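Local coordinates for protein hydrolase, haloacid dehalogenase-like family (Pseudomonas syringae pv. tomato, PDB 3S6J) that binds calcium in a haloacid dehalogenase-like domain and may act as a sugar phosphatase, as its family suggests, at residues Ile10-Leu13 / Asp14-Thr18; Ala96-Leu99 / Leu100-Asp104; Gly116-Asp119 / Thr120-Asn124; Gly171-Ile174 / Trp175-Leu178; Val208-Asp211 / Pro212-Leu216. All coordinates share one frame; numbering follows the deposited sequence.

Interaction 1: Ile10-Leu13 / Asp14-Thr18; sequences IFDL and DGTLT. With CA (calcium ion), chain M.
The carbonyl oxygen of Leu13 takes three backbone N-H groups from the turn that follows it, those of Thr16, Leu17 and Thr18. Leu17 N, 2.9 Å from Leu13 O, comes in the carbonyl plane on a lone pair, whereas Thr16 N sits above that plane; Thr18 N makes the straightest of the three, with an N-H...O angle of 173°. Gathering three donors on one oxygen curls 14-18 into a compact loop, and the curl returns Thr16 to Asp12. There Thr16 OG1 donates to Asp12 OD2 over 2.7 Å, on the lone pair of that oxygen turned away from OD1. The same OD2 lies 2.5 Å from the calcium ion; hydroxyl and metal hold OD2 while Lys147 forms a salt bridge with OD1, and the three together should limit the carboxylate's rotation. Asp14 O is 2.4 Å from the calcium, while the side-chain oxygens of Asp14 are held by Ser20 and Asn24. Asp12, Asp14 and Thr16 fit the DxDx(T/V) motif of the HAD family. Away from the metal, Leu17 CD1 packs on Phe11 CB at 3.8 Å. The turn leaves the C-terminal end of strand 8-11, with Phe11 against helix 96-105 and Leu13 touching strand 110-113 and helix 118-127.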
# COMPACT_ATOMS: atom_id res chain seq x y z
N ILE E 10 -3.10 23.90 -1.98
CA ILE E 10 -3.55 23.18 -0.79
C ILE E 10 -2.94 21.78 -0.77
O ILE E 10 -3.27 20.94 -1.60
CB ILE E 10 -5.08 23.08 -0.71
CG1 ILE E 10 -5.70 24.48 -0.83
CG2 ILE E 10 -5.46 22.44 0.59
CD1 ILE E 10 -7.22 24.48 -0.99
N PHE E 11 -2.03 21.56 0.18
CA PHE E 11 -1.29 20.31 0.25
C PHE E 11 -1.88 19.39 1.31
O PHE E 11 -2.15 19.82 2.44
CB PHE E 11 0.16 20.57 0.62
CG PHE E 11 1.00 21.16 -0.49
CD1 PHE E 11 1.62 20.34 -1.41
CD2 PHE E 11 1.20 22.52 -0.57
CE1 PHE E 11 2.42 20.88 -2.40
CE2 PHE E 11 1.99 23.07 -1.56
CZ PHE E 11 2.59 22.25 -2.49
N ASP E 12 -2.09 18.13 0.96
CA ASP E 12 -2.27 17.11 1.98
C ASP E 12 -0.90 16.90 2.66
O ASP E 12 0.12 17.38 2.15
CB ASP E 12 -2.79 15.83 1.36
CG ASP E 12 -2.74 14.66 2.31
OD1 ASP E 12 -3.49 14.68 3.30
OD2 ASP E 12 -1.93 13.75 2.07
N LEU E 13 -0.86 16.19 3.79
CA LEU E 13 0.41 16.06 4.52
C LEU E 13 0.96 14.63 4.51
O LEU E 13 1.92 14.31 3.81
CB LEU E 13 0.24 16.57 5.95
CG LEU E 13 1.46 16.60 6.88
CD1 LEU E 13 2.69 17.26 6.22
CD2 LEU E 13 1.09 17.30 8.19
N ASP E 14 0.33 13.78 5.31
CA ASP E 14 0.68 12.38 5.43
C ASP E 14 0.56 11.66 4.07
O ASP E 14 -0.53 11.47 3.56
CB ASP E 14 -0.25 11.80 6.52
CG ASP E 14 -0.36 10.29 6.49
OD1 ASP E 14 -1.51 9.80 6.46
OD2 ASP E 14 0.68 9.60 6.55
N GLY E 15 1.70 11.30 3.47
CA GLY E 15 1.71 10.56 2.21
C GLY E 15 1.97 11.45 1.02
O GLY E 15 2.19 10.98 -0.10
N THR E 16 1.97 12.75 1.27
CA THR E 16 2.04 13.73 0.20
C THR E 16 3.31 14.55 0.35
O THR E 16 4.08 14.70 -0.61
CB THR E 16 0.78 14.63 0.20
OG1 THR E 16 -0.39 13.85 -0.12
CG2 THR E 16 0.92 15.80 -0.78
N LEU E 17 3.54 15.08 1.56
CA LEU E 17 4.80 15.76 1.87
C LEU E 17 5.73 14.92 2.78
O LEU E 17 6.95 15.02 2.69
CB LEU E 17 4.56 17.15 2.48
CG LEU E 17 3.76 18.13 1.61
CD1 LEU E 17 3.27 19.35 2.42
CD2 LEU E 17 4.56 18.56 0.39
N THR E 18 5.15 14.09 3.64
CA THR E 18 5.94 13.19 4.47
C THR E 18 5.60 11.74 4.18
O THR E 18 4.43 11.39 3.94
CB THR E 18 5.69 13.42 5.99
OG1 THR E 18 4.29 13.44 6.25
CG2 THR E 18 6.32 14.72 6.44
CA CA M . -2.82 11.50 2.80
O HOH W 1 -5.14 11.94 2.25
O HOH W 2 -3.70 11.03 5.15
O HOH W 3 -3.18 8.86 2.61

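Interaction 2: Ala96-Leu99 / Leu100-Asp104; sequences AVEL and LETLD
Val97 and Glu101, one helical turn apart, meet at a slant: the CG1 branch of Val97 lies 3.7 Å from the carboxylate carbon CD of Glu101. Glu101 reaches it because its CG stands beside the backbone N, anti to the carbonyl carbon (chi1 -66°), and the chain then runs extended back along the helix toward Val97. The backbones of the same two residues are joined as well, Glu101 N donating to Val97 O over 2.8 Å with an almost linear N-H...O angle of 176°. One residue on, Thr102 leans obliquely toward Glu98 and turns its hydroxyl into the same carbonyl that its own amide uses. Thr102 OG1 donates to Glu98 O at 2.7 Å and Thr102 N does so at 2.8 Å, the two coming from opposite faces of the carbonyl plane. This back-bonding of a threonine hydroxyl to the carbonyl four residues earlier is a familiar feature of alpha-helices, here helix 96-105, which flanks the parallel sheet of the HAD-like core. Leu99, Leu100 and Leu103 face inward to Phe11 of strand 8-11. On another side, Glu98, Leu99 and Thr102 touch Leu216 of helix 212-217, while Asp104 OD1 accepts a hydrogen bond from Trp110.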
# COMPACT_ATOMS: atom_id res chain seq x y z
N ALA E 96 9.86 17.49 -1.28
CA ALA E 96 8.82 18.07 -0.43
C ALA E 96 9.21 19.44 0.12
O ALA E 96 8.46 20.41 0.01
CB ALA E 96 8.50 17.13 0.71
N VAL E 97 10.36 19.50 0.77
CA VAL E 97 10.84 20.76 1.30
C VAL E 97 11.18 21.71 0.16
O VAL E 97 10.75 22.87 0.15
CB VAL E 97 12.08 20.56 2.21
CG1 VAL E 97 12.81 21.87 2.40
CG2 VAL E 97 11.65 19.97 3.56
N GLU E 98 11.93 21.21 -0.83
CA GLU E 98 12.30 22.04 -1.96
C GLU E 98 11.10 22.64 -2.68
O GLU E 98 11.18 23.78 -3.16
CB GLU E 98 13.14 21.27 -2.97
CG GLU E 98 13.51 22.11 -4.19
CD GLU E 98 14.50 21.41 -5.08
OE1 GLU E 98 14.73 20.21 -4.84
OE2 GLU E 98 15.06 22.04 -6.03
N LEU E 99 10.00 21.89 -2.77
CA LEU E 99 8.78 22.39 -3.40
C LEU E 99 8.24 23.55 -2.57
O LEU E 99 7.87 24.59 -3.11
CB LEU E 99 7.72 21.29 -3.54
CG LEU E 99 6.36 21.71 -4.16
CD1 LEU E 99 6.55 22.36 -5.54
CD2 LEU E 99 5.37 20.54 -4.23
N LEU E 100 8.20 23.36 -1.26
CA LEU E 100 7.65 24.40 -0.38
C LEU E 100 8.51 25.66 -0.44
O LEU E 100 7.99 26.77 -0.54
CB LEU E 100 7.51 23.89 1.05
CG LEU E 100 6.41 22.85 1.26
CD1 LEU E 100 6.49 22.26 2.66
CD2 LEU E 100 5.01 23.44 0.98
N GLU E 101 9.83 25.46 -0.40
CA GLU E 101 10.78 26.55 -0.56
C GLU E 101 10.61 27.26 -1.90
O GLU E 101 10.68 28.50 -1.97
CB GLU E 101 12.22 26.02 -0.42
CG GLU E 101 12.54 25.53 0.98
CD GLU E 101 13.99 25.10 1.16
OE1 GLU E 101 14.60 24.60 0.18
OE2 GLU E 101 14.51 25.25 2.28
N THR E 102 10.38 26.50 -2.97
CA THR E 102 10.16 27.09 -4.28
C THR E 102 8.95 28.02 -4.27
O THR E 102 9.00 29.13 -4.81
CB THR E 102 9.99 26.05 -5.38
OG1 THR E 102 11.15 25.20 -5.42
CG2 THR E 102 9.83 26.72 -6.74
N LEU E 103 7.86 27.58 -3.64
CA LEU E 103 6.63 28.36 -3.59
C LEU E 103 6.81 29.68 -2.83
O LEU E 103 6.30 30.71 -3.24
CB LEU E 103 5.49 27.55 -2.96
CG LEU E 103 5.09 26.27 -3.69
CD1 LEU E 103 3.99 25.54 -2.93
CD2 LEU E 103 4.65 26.57 -5.12
N ASP E 104 7.49 29.63 -1.69
CA ASP E 104 7.70 30.85 -0.91
C ASP E 104 8.51 31.85 -1.71
O ASP E 104 8.15 33.02 -1.81
CB ASP E 104 8.45 30.54 0.39
CG ASP E 104 7.67 29.65 1.30
OD1 ASP E 104 6.51 29.33 0.94
OD2 ASP E 104 8.20 29.27 2.36

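Interaction 3: Gly116-Asp119 / Thr120-Asn124; sequences GGID and TATIN
With chi1 at 40°, the hydroxyl of Thr120 lies between its own backbone N and carbonyl carbon, a rotation that aims it back at the start of the helix and onto Gly117. Thr122 has another rotation, OG1 anti to the carbonyl carbon and beside the backbone N (chi1 -59°), which brings the hydroxyl to Ile118 O. Thr120 OG1 donates to Gly117 O over 3.2 Å, tilted from the carbonyl plane. The same oxygen receives Ala121 N at 3.1 Å, nearly in line with the carbonyl bond, so that a side chain and a main-chain amide share the carbonyl of the N-cap residue. At Ile118 O the sharing is tighter. Thr122 OG1 approaches to 2.7 Å and Thr122 N to 2.9 Å, one from each face of the carbonyl plane, and the methyl CG2 of Ile118 passes obliquely by that hydroxyl at 3.9 Å. Gly116 lies against Thr120, its CA 3.5 Å from Thr120 OG1. Outside the segments, Asp141 accepts from Ile118 N in the first turn, and Asn124 ND2 is hydrogen-bonded to the hydroxyl of Tyr83. Gly117 holds the N-cap position without a side chain of its own. The whole is the N-terminal opening of helix 118-127, the connection of the beta-alpha-beta unit that joins strands 110-113 and 137-138 in the HAD-like core.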
# COMPACT_ATOMS: atom_id res chain seq x y z
N GLY E 116 -5.92 14.42 9.75
CA GLY E 116 -5.32 14.23 11.06
C GLY E 116 -5.66 15.36 12.02
O GLY E 116 -5.97 16.48 11.61
N GLY E 117 -5.62 15.05 13.31
CA GLY E 117 -5.76 16.07 14.34
C GLY E 117 -4.40 16.65 14.68
O GLY E 117 -3.38 16.22 14.13
N ILE E 118 -4.38 17.63 15.57
CA ILE E 118 -3.15 18.32 15.95
C ILE E 118 -1.96 17.40 16.26
O ILE E 118 -0.82 17.71 15.94
CB ILE E 118 -3.42 19.29 17.14
CG1 ILE E 118 -4.16 20.53 16.65
CG2 ILE E 118 -2.13 19.70 17.82
CD1 ILE E 118 -3.25 21.57 16.01
N ASP E 119 -2.23 16.25 16.88
CA ASP E 119 -1.17 15.33 17.30
C ASP E 119 -0.38 14.76 16.12
O ASP E 119 0.84 14.97 16.01
CB ASP E 119 -1.76 14.17 18.12
CG ASP E 119 -2.31 14.61 19.47
OD1 ASP E 119 -2.32 15.84 19.74
OD2 ASP E 119 -2.72 13.73 20.26
N THR E 120 -1.05 14.01 15.26
CA THR E 120 -0.39 13.45 14.10
C THR E 120 0.25 14.57 13.29
O THR E 120 1.40 14.47 12.89
CB THR E 120 -1.37 12.63 13.21
OG1 THR E 120 -2.63 13.30 13.14
CG2 THR E 120 -1.58 11.23 13.78
N ALA E 121 -0.50 15.64 13.05
CA ALA E 121 0.01 16.72 12.21
C ALA E 121 1.30 17.35 12.75
O ALA E 121 2.16 17.75 11.97
CB ALA E 121 -1.06 17.78 12.00
N THR E 122 1.44 17.43 14.07
CA THR E 122 2.67 17.98 14.66
C THR E 122 3.86 17.06 14.41
O THR E 122 4.97 17.52 14.13
CB THR E 122 2.52 18.22 16.18
OG1 THR E 122 1.45 19.15 16.42
CG2 THR E 122 3.81 18.80 16.72
N ILE E 123 3.62 15.76 14.49
CA ILE E 123 4.66 14.77 14.23
C ILE E 123 5.20 14.85 12.79
O ILE E 123 6.41 14.90 12.57
CB ILE E 123 4.16 13.34 14.54
CG1 ILE E 123 4.05 13.15 16.06
CG2 ILE E 123 5.06 12.29 13.90
CD1 ILE E 123 3.08 12.06 16.50
N ASN E 124 4.31 14.86 11.80
CA ASN E 124 4.78 14.85 10.43
C ASN E 124 5.54 16.12 10.08
O ASN E 124 6.51 16.09 9.34
CB ASN E 124 3.62 14.62 9.46
CG ASN E 124 2.84 13.36 9.77
OD1 ASN E 124 1.61 13.37 9.79
ND2 ASN E 124 3.56 12.28 9.99

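Interaction 4: Gly171-Ile174 / Trp175-Leu178; sequences GDAI and WDML. With CA (calcium ion), chain M.
The loop from strand 167-171 into helix 174-182 carries the third acidic residue of the calcium site, Asp172, and the contact ties that loop to the first turn of the helix. Asp172 OD1 binds the calcium ion at 2.4 Å. From the helix, Asp176 OD1 points back to the loop: Ala173 N donates to it over 3.2 Å, on the lone pair turned away from OD2, and Asp172 N adds a weak bond. A calcium-bound water donates to the same oxygen, 2.6 Å from Asp176 OD1, which makes Asp176 a second-shell residue that links loop and metal; its OD2 pairs with Lys147. The side chains of Asp172 and Asp176 cross at a slant, their carboxylate planes 48° apart. Away from the metal, Ile174 CG2 lies over one face of the Trp175 indole, 3.7 Å from the centroid of the six-membered ring in a CH-pi contact. That methyl also meets Leu178 CD2 tightly at 3.5 Å, the two side chains running alongside each other. Ala173, at the N-cap, accepts from the backbone N of Met177, a selenomethionine here. Asp172 in the loop and Asp176 in the first turn of the helix fit the GDxxxD form of HAD motif IV, whose acidic residues support the metal site.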
# COMPACT_ATOMS: atom_id res chain seq x y z
N GLY E 171 -2.62 15.89 -3.30
CA GLY E 171 -2.96 14.83 -2.37
C GLY E 171 -2.49 13.48 -2.86
O GLY E 171 -2.07 13.34 -4.02
N ASP E 172 -2.53 12.47 -1.99
CA ASP E 172 -2.05 11.16 -2.38
C ASP E 172 -3.17 10.14 -2.31
O ASP E 172 -2.96 8.97 -2.60
CB ASP E 172 -0.94 10.68 -1.43
CG ASP E 172 -1.46 10.42 -0.04
OD1 ASP E 172 -2.08 11.33 0.52
OD2 ASP E 172 -1.29 9.31 0.49
N ALA E 173 -4.36 10.58 -1.90
CA ALA E 173 -5.45 9.64 -1.68
C ALA E 173 -6.71 9.96 -2.49
O ALA E 173 -7.00 11.12 -2.82
CB ALA E 173 -5.76 9.52 -0.18
N ILE E 174 -7.43 8.90 -2.84
CA ILE E 174 -8.76 8.99 -3.42
C ILE E 174 -9.52 10.11 -2.70
O ILE E 174 -10.16 10.96 -3.32
CB ILE E 174 -9.47 7.61 -3.24
CG1 ILE E 174 -9.06 6.65 -4.38
CG2 ILE E 174 -10.96 7.76 -3.15
CD1 ILE E 174 -9.41 5.16 -4.06
N TRP E 175 -9.40 10.12 -1.38
CA TRP E 175 -10.14 11.04 -0.53
C TRP E 175 -9.81 12.51 -0.73
O TRP E 175 -10.70 13.33 -0.64
CB TRP E 175 -10.00 10.62 0.94
CG TRP E 175 -10.09 9.14 1.01
CD1 TRP E 175 -9.10 8.27 1.36
CD2 TRP E 175 -11.22 8.34 0.64
NE1 TRP E 175 -9.55 6.98 1.26
CE2 TRP E 175 -10.85 6.99 0.82
CE3 TRP E 175 -12.51 8.63 0.17
CZ2 TRP E 175 -11.73 5.93 0.56
CZ3 TRP E 175 -13.39 7.57 -0.07
CH2 TRP E 175 -12.99 6.24 0.12
N ASP E 176 -8.55 12.83 -1.03
CA ASP E 176 -8.14 14.20 -1.39
C ASP E 176 -8.75 14.63 -2.72
O ASP E 176 -9.20 15.76 -2.87
CB ASP E 176 -6.60 14.31 -1.53
CG ASP E 176 -5.86 14.08 -0.23
OD1 ASP E 176 -5.29 12.99 -0.08
OD2 ASP E 176 -5.82 14.99 0.63
N MSE E 177 -8.73 13.72 -3.68
CA MSE E 177 -9.25 14.00 -5.02
C MSE E 177 -10.76 14.18 -4.99
O MSE E 177 -11.29 15.12 -5.58
CB MSE E 177 -8.85 12.89 -6.00
CG MSE E 177 -7.35 12.75 -6.22
SE MSE E 177 -6.52 14.47 -6.73
CE MSE E 177 -5.78 14.96 -5.00
N LEU E 178 -11.44 13.26 -4.32
CA LEU E 178 -12.87 13.35 -4.08
C LEU E 178 -13.24 14.70 -3.44
O LEU E 178 -14.08 15.44 -3.98
CB LEU E 178 -13.31 12.18 -3.19
CG LEU E 178 -14.07 10.99 -3.81
CD1 LEU E 178 -13.82 10.77 -5.28
CD2 LEU E 178 -13.83 9.70 -3.04
CA CA M . -2.82 11.50 2.80
O HOH W 3 -3.18 8.86 2.61
O HOH W 1 -5.14 11.94 2.25
O HOH W 2 -3.70 11.03 5.15

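Interaction 5: Val208-Asp211 / Pro212-Leu216; sequences VYED and PLDLL
Tyr209 lays one ring face against the start of the following helix, where Leu215 CA sits over it in a CH-pi contact, 4.2 Å from the ring centroid. Leu215 CD1 adds a second touch at 3.6 Å from Tyr209 CD2, the two side chains crossing at about a right angle. At the ring edge, in its plane, comes Asp214 OD2, with the carboxylate turned almost perpendicular to the ring (86°). That oxygen is anchored by the backbone: Glu210 N donates to Asp214 OD2 over 2.9 Å in a nearly straight bond (177°), on the lone pair pointing away from OD1. Asp214 reaches back this far because its CG lies anti to the backbone N (chi1 -169°). Asp211, the N-cap, accepts from Asp214 N through Asp211 OD1 at 3.0 Å, a capping bond in which the donor meets the oxygen nearly in line with its C-O bond, while the carboxylate of Asp214 goes back to Glu210 N. These bonds span the beginning of helix 212-217, which follows strand 207-209 at the border of the parallel sheet, and Asp211 O also accepts from Leu215 N. Arg43 of the second subunit forms salt bridges with Glu210 OE1 and Asp211 OD2. Tyr209 OH is hydrogen-bonded to Glu221, while Pro212 rests on Ala96 of helix 96-105 and on Leu190 of strand 186-190.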
# COMPACT_ATOMS: atom_id res chain seq x y z
N VAL E 208 -1.30 13.00 -12.40
CA VAL E 208 -0.74 12.24 -11.31
C VAL E 208 0.80 12.20 -11.43
O VAL E 208 1.34 11.92 -12.49
CB VAL E 208 -1.30 10.81 -11.31
CG1 VAL E 208 -0.43 9.90 -10.42
CG2 VAL E 208 -2.77 10.81 -10.88
N TYR E 209 1.49 12.50 -10.33
CA TYR E 209 2.94 12.47 -10.29
C TYR E 209 3.43 11.50 -9.23
O TYR E 209 2.68 11.12 -8.31
CB TYR E 209 3.47 13.88 -10.01
CG TYR E 209 2.99 14.85 -11.06
CD1 TYR E 209 3.49 14.80 -12.37
CD2 TYR E 209 2.03 15.79 -10.77
CE1 TYR E 209 3.05 15.67 -13.34
CE2 TYR E 209 1.57 16.66 -11.74
CZ TYR E 209 2.09 16.59 -13.02
OH TYR E 209 1.62 17.46 -13.97
N GLU E 210 4.70 11.11 -9.32
CA GLU E 210 5.25 10.17 -8.35
C GLU E 210 5.25 10.72 -6.94
O GLU E 210 4.77 10.06 -6.00
CB GLU E 210 6.66 9.77 -8.73
CG GLU E 210 6.68 8.96 -10.00
CD GLU E 210 8.06 8.49 -10.35
OE1 GLU E 210 9.04 9.11 -9.90
OE2 GLU E 210 8.17 7.48 -11.08
N ASP E 211 5.80 11.92 -6.80
CA ASP E 211 6.10 12.48 -5.50
C ASP E 211 6.31 14.00 -5.68
O ASP E 211 6.13 14.52 -6.78
CB ASP E 211 7.30 11.74 -4.86
CG ASP E 211 8.55 11.73 -5.77
OD1 ASP E 211 8.67 12.63 -6.62
OD2 ASP E 211 9.40 10.82 -5.63
N PRO E 212 6.61 14.73 -4.59
CA PRO E 212 6.69 16.19 -4.74
C PRO E 212 7.75 16.62 -5.75
O PRO E 212 7.54 17.60 -6.45
CB PRO E 212 7.05 16.67 -3.33
CG PRO E 212 6.52 15.57 -2.42
CD PRO E 212 6.69 14.29 -3.18
N LEU E 213 8.85 15.87 -5.85
CA LEU E 213 9.92 16.22 -6.78
C LEU E 213 9.40 16.08 -8.19
O LEU E 213 9.65 16.94 -9.05
CB LEU E 213 11.16 15.33 -6.59
CG LEU E 213 12.40 15.59 -7.47
CD1 LEU E 213 13.00 16.96 -7.22
CD2 LEU E 213 13.48 14.52 -7.23
N ASP E 214 8.67 15.00 -8.44
CA ASP E 214 8.15 14.76 -9.78
C ASP E 214 7.19 15.88 -10.13
O ASP E 214 7.21 16.42 -11.24
CB ASP E 214 7.47 13.40 -9.89
CG ASP E 214 7.18 13.02 -11.33
OD1 ASP E 214 7.82 13.63 -12.23
OD2 ASP E 214 6.31 12.13 -11.56
N LEU E 215 6.35 16.23 -9.17
CA LEU E 215 5.39 17.31 -9.36
C LEU E 215 6.12 18.64 -9.60
O LEU E 215 5.76 19.41 -10.49
CB LEU E 215 4.48 17.41 -8.13
CG LEU E 215 3.64 18.67 -7.95
CD1 LEU E 215 2.78 18.95 -9.15
CD2 LEU E 215 2.77 18.48 -6.73
N LEU E 216 7.15 18.89 -8.80
CA LEU E 216 7.93 20.12 -8.91
C LEU E 216 8.48 20.28 -10.32
O LEU E 216 8.44 21.37 -10.89
CB LEU E 216 9.06 20.13 -7.87
CG LEU E 216 10.19 21.17 -7.96
CD1 LEU E 216 9.69 22.61 -8.06
CD2 LEU E 216 11.11 21.01 -6.74

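How the interactions relate
Interactions 1 and 4 build the calcium site together: they share the metal and its three waters, and Asp12 OD2 lies 2.9 Å from Asp172 OD1, a proximity of like charges that the calcium they both bind probably relieves. Interaction 1 also touches the other three. Phe11 CE1 packs on Leu99 CD2 of interaction 2 at 3.5 Å, Leu13 CD2 on Asn124 CB of interaction 3 at 3.9 Å, and Thr16 O meets Pro212 CG of interaction 5 at 3.2 Å. Interactions 2 and 5 join through Leu216 and through Ala96 against Pro212, without reaching the metal. Interactions 3 and 5 lie farthest apart, their centres about 23 Å from each other, yet both touch the 10-18 turn that binds the calcium.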